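Local atomic coordinates of dihydrodipicolinate synthase family protein (Sinorhizobium meliloti, PDB entry 4DNH), a protein that is of unknown function but has a TIM-barrel fold and probably belongs to the dihydrodipicolinate synthase family. Residues A[66-69]-A[70-74]; A[91-94]-A[95-99]; A[373-376]-A[377-381]; A[240-243]-A[244-248]. All coordinates share one frame; numbering follows the deposited sequence.

Contact 1: residues A[66-69]-A[70-74]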
loop_
_atom_site.group_PDB
_atom_site.type_symbol
_atom_site.label_atom_id
_atom_site.label_comp_id
_atom_site.label_asym_id
_atom_site.label_seq_id
_atom_site.Cartn_x
_atom_site.Cartn_y
_atom_site.Cartn_z
ATOM N N ALA A 66 -13.445 -6.568 7.604
ATOM C CA ALA A 66 -14.175 -7.119 6.454
ATOM C C ALA A 66 -13.374 -6.948 5.168
ATOM O O ALA A 66 -13.419 -7.797 4.288
ATOM C CB ALA A 66 -15.550 -6.501 6.309
ATOM N N PHE A 67 -12.619 -5.863 5.068
ATOM C CA PHE A 67 -11.816 -5.644 3.864
ATOM C C PHE A 67 -10.574 -6.552 3.769
ATOM O O PHE A 67 -10.206 -6.971 2.687
ATOM C CB PHE A 67 -11.453 -4.170 3.712
ATOM C CG PHE A 67 -10.776 -3.860 2.429
ATOM C CD1 PHE A 67 -11.511 -3.761 1.247
ATOM C CD2 PHE A 67 -9.392 -3.675 2.387
ATOM C CE1 PHE A 67 -10.885 -3.483 0.041
ATOM C CE2 PHE A 67 -8.767 -3.396 1.187
ATOM C CZ PHE A 67 -9.514 -3.303 0.012
ATOM N N ARG A 68 -9.923 -6.849 4.886
ATOM C CA ARG A 68 -8.929 -7.919 4.899
ATOM C C ARG A 68 -9.482 -9.264 4.385
ATOM O O ARG A 68 -8.807 -9.962 3.619
ATOM C CB ARG A 68 -8.331 -8.078 6.288
ATOM C CG ARG A 68 -7.260 -7.049 6.611
ATOM C CD ARG A 68 -7.842 -5.783 7.216
ATOM N NE ARG A 68 -6.871 -4.684 7.186
ATOM C CZ ARG A 68 -7.106 -3.450 6.736
ATOM N NH1 ARG A 68 -8.318 -3.120 6.276
ATOM N NH2 ARG A 68 -6.115 -2.545 6.746
ATOM N N HIS A 69 -10.706 -9.620 4.777
ATOM C CA HIS A 69 -11.313 -10.879 4.315
ATOM C C HIS A 69 -11.583 -10.876 2.838
ATOM O O HIS A 69 -11.383 -11.903 2.155
ATOM C CB HIS A 69 -12.584 -11.233 5.097
ATOM C CG HIS A 69 -12.322 -11.661 6.521
ATOM N ND1 HIS A 69 -11.883 -12.898 6.841
ATOM C CD2 HIS A 69 -12.445 -10.965 7.724
ATOM C CE1 HIS A 69 -11.741 -12.993 8.179
ATOM N NE2 HIS A 69 -12.083 -11.807 8.719
ATOM N N ARG A 70 -12.022 -9.731 2.325
ATOM C CA ARG A 70 -12.187 -9.537 0.884
ATOM C C ARG A 70 -10.873 -9.807 0.153
ATOM O O ARG A 70 -10.866 -10.464 -0.906
ATOM C CB ARG A 70 -12.669 -8.112 0.581
ATOM C CG ARG A 70 -13.104 -7.853 -0.854
ATOM C CD ARG A 70 -13.474 -6.383 -1.009
ATOM N NE ARG A 70 -13.333 -5.832 -2.365
ATOM C CZ ARG A 70 -14.226 -5.995 -3.344
ATOM N NH1 ARG A 70 -15.331 -6.729 -3.135
ATOM N NH2 ARG A 70 -14.008 -5.440 -4.538
ATOM N N LEU A 71 -9.765 -9.321 0.720
ATOM C CA LEU A 71 -8.454 -9.511 0.083
ATOM C C LEU A 71 -8.038 -10.967 0.153
ATOM O O LEU A 71 -7.631 -11.544 -0.845
ATOM C CB LEU A 71 -7.355 -8.599 0.659
ATOM C CG LEU A 71 -7.443 -7.087 0.441
ATOM C CD1 LEU A 71 -6.316 -6.386 1.199
ATOM C CD2 LEU A 71 -7.410 -6.698 -1.027
ATOM N N TRP A 72 -8.145 -11.564 1.333
ATOM C CA TRP A 72 -7.851 -12.994 1.459
ATOM C C TRP A 72 -8.674 -13.843 0.537
ATOM O O TRP A 72 -8.130 -14.775 -0.048
ATOM C CB TRP A 72 -7.944 -13.455 2.892
ATOM C CG TRP A 72 -6.871 -12.846 3.756
ATOM C CD1 TRP A 72 -5.540 -12.614 3.417
ATOM C CD2 TRP A 72 -6.997 -12.377 5.146
ATOM N NE1 TRP A 72 -4.857 -12.052 4.467
ATOM C CE2 TRP A 72 -5.668 -11.881 5.533
ATOM C CE3 TRP A 72 -8.040 -12.319 6.078
ATOM C CZ2 TRP A 72 -5.416 -11.358 6.798
ATOM C CZ3 TRP A 72 -7.774 -11.784 7.348
ATOM C CH2 TRP A 72 -6.492 -11.314 7.695
ATOM N N ASP A 73 -9.955 -13.494 0.361
ATOM C CA ASP A 73 -10.891 -14.224 -0.537
ATOM C C ASP A 73 -10.406 -14.252 -1.970
ATOM O O ASP A 73 -10.601 -15.242 -2.672
ATOM C CB ASP A 73 -12.287 -13.579 -0.554
ATOM C CG ASP A 73 -13.101 -13.871 0.701
ATOM O OD1 ASP A 73 -12.699 -14.731 1.511
ATOM O OD2 ASP A 73 -14.156 -13.220 0.880
ATOM N N LEU A 74 -9.794 -13.148 -2.397
ATOM C CA LEU A 74 -9.286 -13.009 -3.754
ATOM C C LEU A 74 -7.878 -13.590 -3.912
ATOM O O LEU A 74 -7.297 -13.545 -5.006
ATOM C CB LEU A 74 -9.313 -11.542 -4.189
ATOM C CG LEU A 74 -10.694 -10.890 -4.344
ATOM C CD1 LEU A 74 -10.550 -9.381 -4.398
ATOM C CD2 LEU A 74 -11.464 -11.372 -5.565
#
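Trp-72 and His-69 both carry CG beside their own backbone N (chi1 near -70° in both), which brings the two aromatic groups together on one side of helix 61-73. This helix joins strands 37-40 and 77-80 in a beta-alpha-beta crossover of the TIM barrel. The rings form an edge-to-face pair. The edge of the Trp-72 six-membered ring meets the face of His-69, with the planes at 85°. The nearest atoms are His-69 ND1 and Trp-72 CE3, 4.0 Å apart. Over one face of the indole lies Arg-68 CB, 4.1 Å from the centroid of the Trp-72 six-membered ring, a CH-pi contact. The rest of Arg-68 bends away at chi2 to reach Glu-80 in a salt bridge. Glu-106 and Arg-110 hold the imidazole nitrogens of His-69, and Trp-72 NE1 bonds to the backbone of Leu-114. The indole thus has a fixed polar end as well as packing on its face. On another side of the helix, Phe-67 meets two side chains. Its CE2 lies 3.9 Å from Leu-71 CD1. Its CD1 touches the aliphatic part of Arg-70, whose guanidinium plane is tilted 24° from the phenyl ring. Four i to i+4 backbone bonds run through the turn. The straightest is Trp-72 N to Arg-68 O, at 2.9 Å.

Contact 2: residues A[91-94]-A[95-99]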
loop_
_atom_site.group_PDB
_atom_site.type_symbol
_atom_site.label_atom_id
_atom_site.label_comp_id
_atom_site.label_asym_id
_atom_site.label_seq_id
_atom_site.Cartn_x
_atom_site.Cartn_y
_atom_site.Cartn_z
ATOM N N LEU A 91 -2.472 7.484 11.442
ATOM C CA LEU A 91 -2.614 6.266 12.223
ATOM C C LEU A 91 -1.440 6.123 13.177
ATOM O O LEU A 91 -0.359 5.747 12.767
ATOM C CB LEU A 91 -2.723 5.049 11.301
ATOM C CG LEU A 91 -3.101 3.740 12.010
ATOM C CD1 LEU A 91 -4.588 3.713 12.277
ATOM C CD2 LEU A 91 -2.702 2.506 11.222
ATOM N N GLY A 92 -1.638 6.448 14.448
ATOM C CA GLY A 92 -0.555 6.325 15.419
ATOM C C GLY A 92 -0.169 4.869 15.662
ATOM O O GLY A 92 -0.848 3.929 15.199
ATOM N N TRP A 93 0.924 4.678 16.390
ATOM C CA TRP A 93 1.364 3.349 16.774
ATOM C C TRP A 93 0.324 2.591 17.579
ATOM O O TRP A 93 0.051 1.443 17.272
ATOM C CB TRP A 93 2.713 3.422 17.479
ATOM C CG TRP A 93 3.140 2.142 18.163
ATOM C CD1 TRP A 93 3.562 1.994 19.475
ATOM C CD2 TRP A 93 3.213 0.784 17.586
ATOM N NE1 TRP A 93 3.872 0.690 19.747
ATOM C CE2 TRP A 93 3.684 -0.089 18.666
ATOM C CE3 TRP A 93 2.932 0.226 16.339
ATOM C CZ2 TRP A 93 3.868 -1.456 18.485
ATOM C CZ3 TRP A 93 3.112 -1.153 16.171
ATOM C CH2 TRP A 93 3.573 -1.972 17.221
ATOM N N PRO A 94 -0.295 3.221 18.602
ATOM C CA PRO A 94 -1.300 2.462 19.378
ATOM C C PRO A 94 -2.411 1.826 18.525
ATOM O O PRO A 94 -2.749 0.650 18.704
ATOM C CB PRO A 94 -1.881 3.528 20.320
ATOM C CG PRO A 94 -0.733 4.455 20.546
ATOM C CD PRO A 94 -0.053 4.553 19.200
ATOM N N GLU A 95 -2.958 2.608 17.605
ATOM C CA GLU A 95 -3.987 2.140 16.694
ATOM C C GLU A 95 -3.434 1.142 15.670
ATOM O O GLU A 95 -4.133 0.222 15.271
ATOM C CB GLU A 95 -4.608 3.324 15.969
ATOM C CG GLU A 95 -5.382 4.266 16.873
ATOM C CD GLU A 95 -4.497 5.222 17.668
ATOM O OE1 GLU A 95 -3.439 5.683 17.164
ATOM O OE2 GLU A 95 -4.882 5.521 18.817
ATOM N N ALA A 96 -2.181 1.337 15.260
ATOM C CA ALA A 96 -1.493 0.427 14.349
ATOM C C ALA A 96 -1.259 -0.946 14.996
ATOM O O ALA A 96 -1.504 -1.977 14.373
ATOM C CB ALA A 96 -0.180 1.031 13.864
ATOM N N ARG A 97 -0.783 -0.937 16.238
ATOM C CA ARG A 97 -0.605 -2.139 17.047
ATOM C C ARG A 97 -1.946 -2.880 17.214
ATOM O O ARG A 97 -2.020 -4.101 17.061
ATOM C CB ARG A 97 -0.026 -1.748 18.406
ATOM C CG ARG A 97 0.369 -2.915 19.291
ATOM C CD ARG A 97 0.505 -2.496 20.744
ATOM N NE ARG A 97 0.933 -3.624 21.570
ATOM C CZ ARG A 97 2.020 -3.640 22.342
ATOM N NH1 ARG A 97 2.805 -2.568 22.433
ATOM N NH2 ARG A 97 2.315 -4.733 23.037
ATOM N N GLU A 98 -3.017 -2.140 17.478
ATOM C CA GLU A 98 -4.322 -2.765 17.649
ATOM C C GLU A 98 -4.809 -3.377 16.338
ATOM O O GLU A 98 -5.353 -4.472 16.330
ATOM C CB GLU A 98 -5.321 -1.773 18.240
ATOM C CG GLU A 98 -6.729 -2.295 18.469
ATOM C CD GLU A 98 -6.847 -3.339 19.575
ATOM O OE1 GLU A 98 -5.817 -3.909 20.022
ATOM O OE2 GLU A 98 -8.003 -3.599 19.993
ATOM N N LEU A 99 -4.558 -2.699 15.224
ATOM C CA LEU A 99 -4.998 -3.204 13.922
ATOM C C LEU A 99 -4.237 -4.479 13.578
ATOM O O LEU A 99 -4.814 -5.468 13.122
ATOM C CB LEU A 99 -4.806 -2.141 12.858
ATOM C CG LEU A 99 -5.137 -2.450 11.404
ATOM C CD1 LEU A 99 -6.516 -3.082 11.244
ATOM C CD2 LEU A 99 -5.036 -1.153 10.611
#
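Gly-92 takes the N-cap position, and its O accepts the N-H of Ala-96 (2.9 Å from Gly-92 O to Ala-96 N) as the first turn of helix 93-108 forms. The next bond is shorter and nearly straight, with Arg-97 N 2.7 Å from Trp-93 O. Glu-98 N to Pro-94 O follows. Pro-94 sits in the first turn, where its lack of an N-H costs no helical bond. Trp-93 and Arg-97 carry the main side-chain contact. Arg-97 CB stands over one face of the indole, 3.7 Å from the centroid of the Trp-93 six-membered ring and only 8° off the ring normal. This is a CH-pi contact. Arg-97 CG follows at 3.9 Å from Trp-93 CH2. The arginine chain then runs on extended past the ring, and its guanidinium plane is turned 47° from the indole. The indole lies along the next turn because its CG is opposite the backbone N (chi1 168°). The His-123 ring also meets the indole, and helix 132-148 packs on it through Gln-142 and Ala-145. Leu-91, in the loop before the helix, packs on the buried side with CD2 3.9 Å from Ala-96 CB, while its CD1 lies 3.7 Å from the aliphatic CB of Glu-95. Glu-95 bends at chi2 back toward the helix start, where its OE1 lies 3.3 Å from Gly-92 N. Glu-98 leads away from segment 91-94 to salt bridges with Arg-101 and Arg-102. The arrangement is a glycine N-cap opening the helix of a beta-alpha-beta crossover, between barrel strands 77-80 and 115-119.

Contact 3: residues A[373-376]-A[377-381]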
loop_
_atom_site.group_PDB
_atom_site.type_symbol
_atom_site.label_atom_id
_atom_site.label_comp_id
_atom_site.label_asym_id
_atom_site.label_seq_id
_atom_site.Cartn_x
_atom_site.Cartn_y
_atom_site.Cartn_z
ATOM N N LEU A 373 -24.610 1.108 -8.396
ATOM C CA LEU A 373 -24.302 1.601 -7.058
ATOM C C LEU A 373 -23.210 2.686 -7.095
ATOM O O LEU A 373 -23.366 3.751 -6.476
ATOM C CB LEU A 373 -23.894 0.446 -6.137
ATOM C CG LEU A 373 -23.522 0.778 -4.679
ATOM C CD1 LEU A 373 -24.717 1.289 -3.864
ATOM C CD2 LEU A 373 -22.870 -0.426 -4.012
ATOM N N ALA A 374 -22.127 2.425 -7.829
ATOM C CA ALA A 374 -21.059 3.411 -7.979
ATOM C C ALA A 374 -21.619 4.739 -8.481
ATOM O O ALA A 374 -21.270 5.807 -7.953
ATOM C CB ALA A 374 -19.981 2.904 -8.912
ATOM N N THR A 375 -22.505 4.661 -9.479
ATOM C CA THR A 375 -23.120 5.847 -10.069
ATOM C C THR A 375 -23.995 6.592 -9.077
ATOM O O THR A 375 -23.971 7.821 -9.050
ATOM C CB THR A 375 -23.910 5.496 -11.348
ATOM O OG1 THR A 375 -22.996 4.979 -12.310
ATOM C CG2 THR A 375 -24.613 6.715 -11.962
ATOM N N ALA A 376 -24.755 5.857 -8.265
ATOM C CA ALA A 376 -25.635 6.477 -7.267
ATOM C C ALA A 376 -24.808 7.200 -6.214
ATOM O O ALA A 376 -25.113 8.327 -5.830
ATOM C CB ALA A 376 -26.549 5.440 -6.615
ATOM N N ARG A 377 -23.758 6.536 -5.754
ATOM C CA ARG A 377 -22.841 7.123 -4.794
ATOM C C ARG A 377 -22.118 8.358 -5.318
ATOM O O ARG A 377 -22.025 9.357 -4.595
ATOM C CB ARG A 377 -21.871 6.073 -4.266
ATOM C CG ARG A 377 -22.413 5.458 -3.004
ATOM C CD ARG A 377 -22.022 4.019 -2.805
ATOM N NE ARG A 377 -22.769 3.490 -1.660
ATOM C CZ ARG A 377 -22.215 2.981 -0.569
ATOM N NH1 ARG A 377 -20.890 2.894 -0.461
ATOM N NH2 ARG A 377 -22.990 2.541 0.405
HETATM N N MSE A 378 -21.652 8.308 -6.568
HETATM C CA MSE A 378 -21.112 9.498 -7.228
HETATM C C MSE A 378 -22.133 10.612 -7.275
HETATM O O MSE A 378 -21.783 11.777 -7.081
HETATM C CB MSE A 378 -20.596 9.191 -8.633
HETATM C CG MSE A 378 -19.864 10.393 -9.238
HETATM SE SE MSE A 378 -17.996 10.602 -8.611
HETATM C CE MSE A 378 -18.088 12.499 -8.105
ATOM N N ARG A 379 -23.396 10.274 -7.528
ATOM C CA ARG A 379 -24.460 11.280 -7.564
ATOM C C ARG A 379 -24.634 11.954 -6.206
ATOM O O ARG A 379 -24.830 13.166 -6.146
ATOM C CB ARG A 379 -25.786 10.678 -8.028
ATOM C CG ARG A 379 -26.168 10.975 -9.468
ATOM C CD ARG A 379 -26.553 9.679 -10.178
ATOM N NE ARG A 379 -27.661 9.817 -11.117
ATOM C CZ ARG A 379 -27.543 10.142 -12.403
ATOM N NH1 ARG A 379 -26.359 10.392 -12.932
ATOM N NH2 ARG A 379 -28.625 10.236 -13.167
ATOM N N ARG A 380 -24.553 11.173 -5.127
ATOM C CA ARG A 380 -24.696 11.711 -3.772
ATOM C C ARG A 380 -23.546 12.639 -3.421
ATOM O O ARG A 380 -23.740 13.636 -2.716
ATOM C CB ARG A 380 -24.822 10.597 -2.716
ATOM C CG ARG A 380 -26.265 10.256 -2.369
ATOM C CD ARG A 380 -26.419 9.564 -1.016
ATOM N NE ARG A 380 -26.460 8.104 -1.128
ATOM C CZ ARG A 380 -25.549 7.270 -0.618
ATOM N NH1 ARG A 380 -24.495 7.723 0.063
ATOM N NH2 ARG A 380 -25.694 5.961 -0.789
ATOM N N VAL A 381 -22.361 12.317 -3.933
ATOM C CA VAL A 381 -21.167 13.138 -3.743
ATOM C C VAL A 381 -21.271 14.469 -4.503
ATOM O O VAL A 381 -20.996 15.531 -3.940
ATOM C CB VAL A 381 -19.884 12.354 -4.112
ATOM C CG1 VAL A 381 -18.667 13.271 -4.117
ATOM C CG2 VAL A 381 -19.685 11.193 -3.137
#
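Leu-373 and Arg-377 lie side by side on helix 371-384 and point the same way. The leucine reaches along the arginine chain with CD1, which is 3.7 Å from Arg-377 NE and 4.0 Å from Arg-377 CD. The methyl group meets the guanidinium end obliquely. The arginine chain, bent at chi2 (148°), runs past it to a salt bridge with Asp-338. Its NH1 also bonds to the backbone oxygens of Gln-337 and Tyr-332. Several acceptors therefore fix the rotation of this buried guanidinium, and Leu-373 packs along its stem. A second pair repeats the pattern on another side of the helix. Thr-375 and Arg-379 also run alongside each other, with Thr-375 CG2 4.0 Å from Arg-379 CD. With OG1 beside the backbone N (chi1 -63°), where it bonds to Pro-371 O, CG2 lies opposite that N and faces the arginine. Arg-379 CD also passes 3.4 Å from Thr-375 O. Selenomethionine Met-378 bends away from both pairs. It packs on Phe-329, on Leu-352 and Phe-359 of helix 352-364, and on Ile-5 and Leu-7 of strand 4-9. Regular backbone bonds join the two segments, among them Arg-377 N to Leu-373 O at 2.9 Å. Both pairs are i to i+4 packing within an alpha-helix. They belong to a C-terminal helix that lies outside the eight-stranded barrel and packs on helices 323-333 and 352-364 and the N-terminal hairpin.

Contact 4: residues A[240-243]-A[244-248]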
loop_
_atom_site.group_PDB
_atom_site.type_symbol
_atom_site.label_atom_id
_atom_site.label_comp_id
_atom_site.label_asym_id
_atom_site.label_seq_id
_atom_site.Cartn_x
_atom_site.Cartn_y
_atom_site.Cartn_z
ATOM N N ILE A 240 14.419 -2.026 -11.634
ATOM C CA ILE A 240 14.943 -3.019 -12.562
ATOM C C ILE A 240 16.424 -3.225 -12.293
ATOM O O ILE A 240 16.888 -4.367 -12.218
ATOM C CB ILE A 240 14.666 -2.634 -14.034
ATOM C CG1 ILE A 240 13.151 -2.744 -14.313
ATOM C CG2 ILE A 240 15.469 -3.510 -14.985
ATOM C CD1 ILE A 240 12.690 -2.243 -15.667
ATOM N N VAL A 241 17.145 -2.121 -12.096
ATOM C CA VAL A 241 18.575 -2.181 -11.788
ATOM C C VAL A 241 18.832 -2.862 -10.446
ATOM O O VAL A 241 19.865 -3.505 -10.258
ATOM C CB VAL A 241 19.257 -0.787 -11.856
ATOM C CG1 VAL A 241 20.681 -0.824 -11.307
ATOM C CG2 VAL A 241 19.263 -0.263 -13.290
HETATM N N MSE A 242 17.883 -2.759 -9.528
HETATM C CA MSE A 242 18.104 -3.290 -8.192
HETATM C C MSE A 242 17.750 -4.738 -8.083
HETATM O O MSE A 242 18.456 -5.499 -7.420
HETATM C CB MSE A 242 17.336 -2.486 -7.167
HETATM C CG MSE A 242 18.064 -2.653 -5.846
HETATM SE SE MSE A 242 16.927 -1.827 -4.486
HETATM C CE MSE A 242 18.243 -1.873 -3.021
ATOM N N ARG A 243 16.668 -5.141 -8.741
ATOM C CA ARG A 243 16.226 -6.534 -8.685
ATOM C C ARG A 243 17.193 -7.528 -9.357
ATOM O O ARG A 243 17.090 -8.738 -9.146
ATOM C CB ARG A 243 14.806 -6.677 -9.236
ATOM C CG ARG A 243 14.665 -6.444 -10.725
ATOM C CD ARG A 243 13.239 -6.714 -11.154
ATOM N NE ARG A 243 13.087 -6.498 -12.583
ATOM C CZ ARG A 243 11.925 -6.413 -13.230
ATOM N NH1 ARG A 243 10.773 -6.525 -12.582
ATOM N NH2 ARG A 243 11.922 -6.202 -14.542
ATOM N N ARG A 244 18.127 -7.006 -10.149
ATOM C CA ARG A 244 19.145 -7.817 -10.836
ATOM C C ARG A 244 20.390 -8.041 -9.969
ATOM O O ARG A 244 21.137 -9.003 -10.180
ATOM C CB ARG A 244 19.519 -7.188 -12.184
ATOM C CG ARG A 244 18.384 -7.223 -13.207
ATOM C CD ARG A 244 18.619 -6.281 -14.394
ATOM N NE ARG A 244 17.521 -6.369 -15.362
ATOM C CZ ARG A 244 17.549 -5.900 -16.607
ATOM N NH1 ARG A 244 18.631 -5.299 -17.089
ATOM N NH2 ARG A 244 16.487 -6.048 -17.382
ATOM N N GLN A 245 20.585 -7.162 -8.986
ATOM C CA GLN A 245 21.719 -7.230 -8.064
ATOM C C GLN A 245 21.353 -7.883 -6.733
ATOM O O GLN A 245 22.205 -8.021 -5.857
ATOM C CB GLN A 245 22.278 -5.832 -7.794
ATOM C CG GLN A 245 22.659 -5.046 -9.032
ATOM C CD GLN A 245 23.556 -3.870 -8.709
ATOM O OE1 GLN A 245 23.174 -2.714 -8.894
ATOM N NE2 GLN A 245 24.754 -4.159 -8.209
ATOM N N LEU A 246 20.086 -8.267 -6.589
ATOM C CA LEU A 246 19.563 -8.921 -5.381
ATOM C C LEU A 246 20.139 -10.334 -5.134
ATOM O O LEU A 246 20.240 -11.128 -6.070
ATOM C CB LEU A 246 18.030 -8.981 -5.467
ATOM C CG LEU A 246 17.112 -8.107 -4.588
ATOM C CD1 LEU A 246 17.671 -6.739 -4.235
ATOM C CD2 LEU A 246 15.742 -7.973 -5.238
ATOM N N PRO A 247 20.501 -10.656 -3.870
ATOM C CA PRO A 247 21.017 -11.995 -3.496
ATOM C C PRO A 247 20.008 -13.121 -3.701
ATOM O O PRO A 247 18.806 -12.878 -3.703
ATOM C CB PRO A 247 21.308 -11.864 -1.993
ATOM C CG PRO A 247 21.333 -10.397 -1.706
ATOM C CD PRO A 247 20.406 -9.760 -2.700
ATOM N N LYS A 248 20.503 -14.347 -3.853
ATOM C CA LYS A 248 19.662 -15.556 -3.935
ATOM C C LYS A 248 18.589 -15.630 -2.818
ATOM O O LYS A 248 18.905 -15.538 -1.629
ATOM C CB LYS A 248 20.569 -16.806 -3.980
ATOM C CG LYS A 248 20.088 -18.059 -3.248
ATOM C CD LYS A 248 19.147 -18.918 -4.082
ATOM C CE LYS A 248 18.660 -20.119 -3.283
ATOM N NZ LYS A 248 17.591 -20.856 -4.011
#
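Ile-240 and Arg-244 make the close part of this contact, at the end of a helix on the barrel surface. Ile-240 CG2 sits over one face of the guanidinium, 3.5 Å from Arg-244 NE and 3.6 Å from Arg-244 CZ. The two side chains run side by side in the same direction. Ile-240 turns this methyl to the arginine because CG2 lies opposite its backbone N, while CG1 takes the place beside the N (chi1 -69°). Arg-244 is extended from CG to NE, and its CG also passes 3.4 Å from Ile-240 O. On the inner side, selenomethionine Met-242 and Leu-246 meet more loosely, with 4.4 Å between Met-242 CG and Leu-246 CD1. Leu-246 CD2 also lies 3.8 Å from Arg-243 CA. Both residues turn to the barrel, where Met-252 of strand 251-254 and Ile-229 of strand 226-232 touch them. The solvent side is thinner. Exposed Val-241 and Gln-245 lie alongside each other, with Val-241 CG1 4.0 Å from Gln-245 OE1. The backbone bonding changes here. Gln-245 N bonds to Met-242 O at 3.1 Å, with an N-H...O angle of 143°, and it comes from above the carbonyl plane. This is a turn of i to i+3 type leading into the loop before strand 251-254. Arg-243 and Arg-244 both form salt bridges with Asp-267, and Arg-243 NH1 has further acceptors in Leu-263 and Ser-272. One carboxylate thus draws in two neighbouring arginines, and its negative charge probably favours their lying close together.

How the contacts relate
Contacts 1 and 2 lie in successive crossover helices of the barrel, 61-73 and 93-108. They are the two that touch: Arg-68 NH2 of contact 1 packs 4.2 Å from Leu-99 CD2 of contact 2, although their centres are 20 Å apart. Contact 4 belongs to a later part of the same barrel, between strands 226-232 and 251-254, and its nearest atoms are about 21 Å from those of contact 1. Contact 3 is in the C-terminal helix outside the barrel strands. Its nearest atoms are about 10 Å from those of contact 1. Contacts 3 and 4 lie on opposite sides of the chain's centre, with their own centres 45 Å apart.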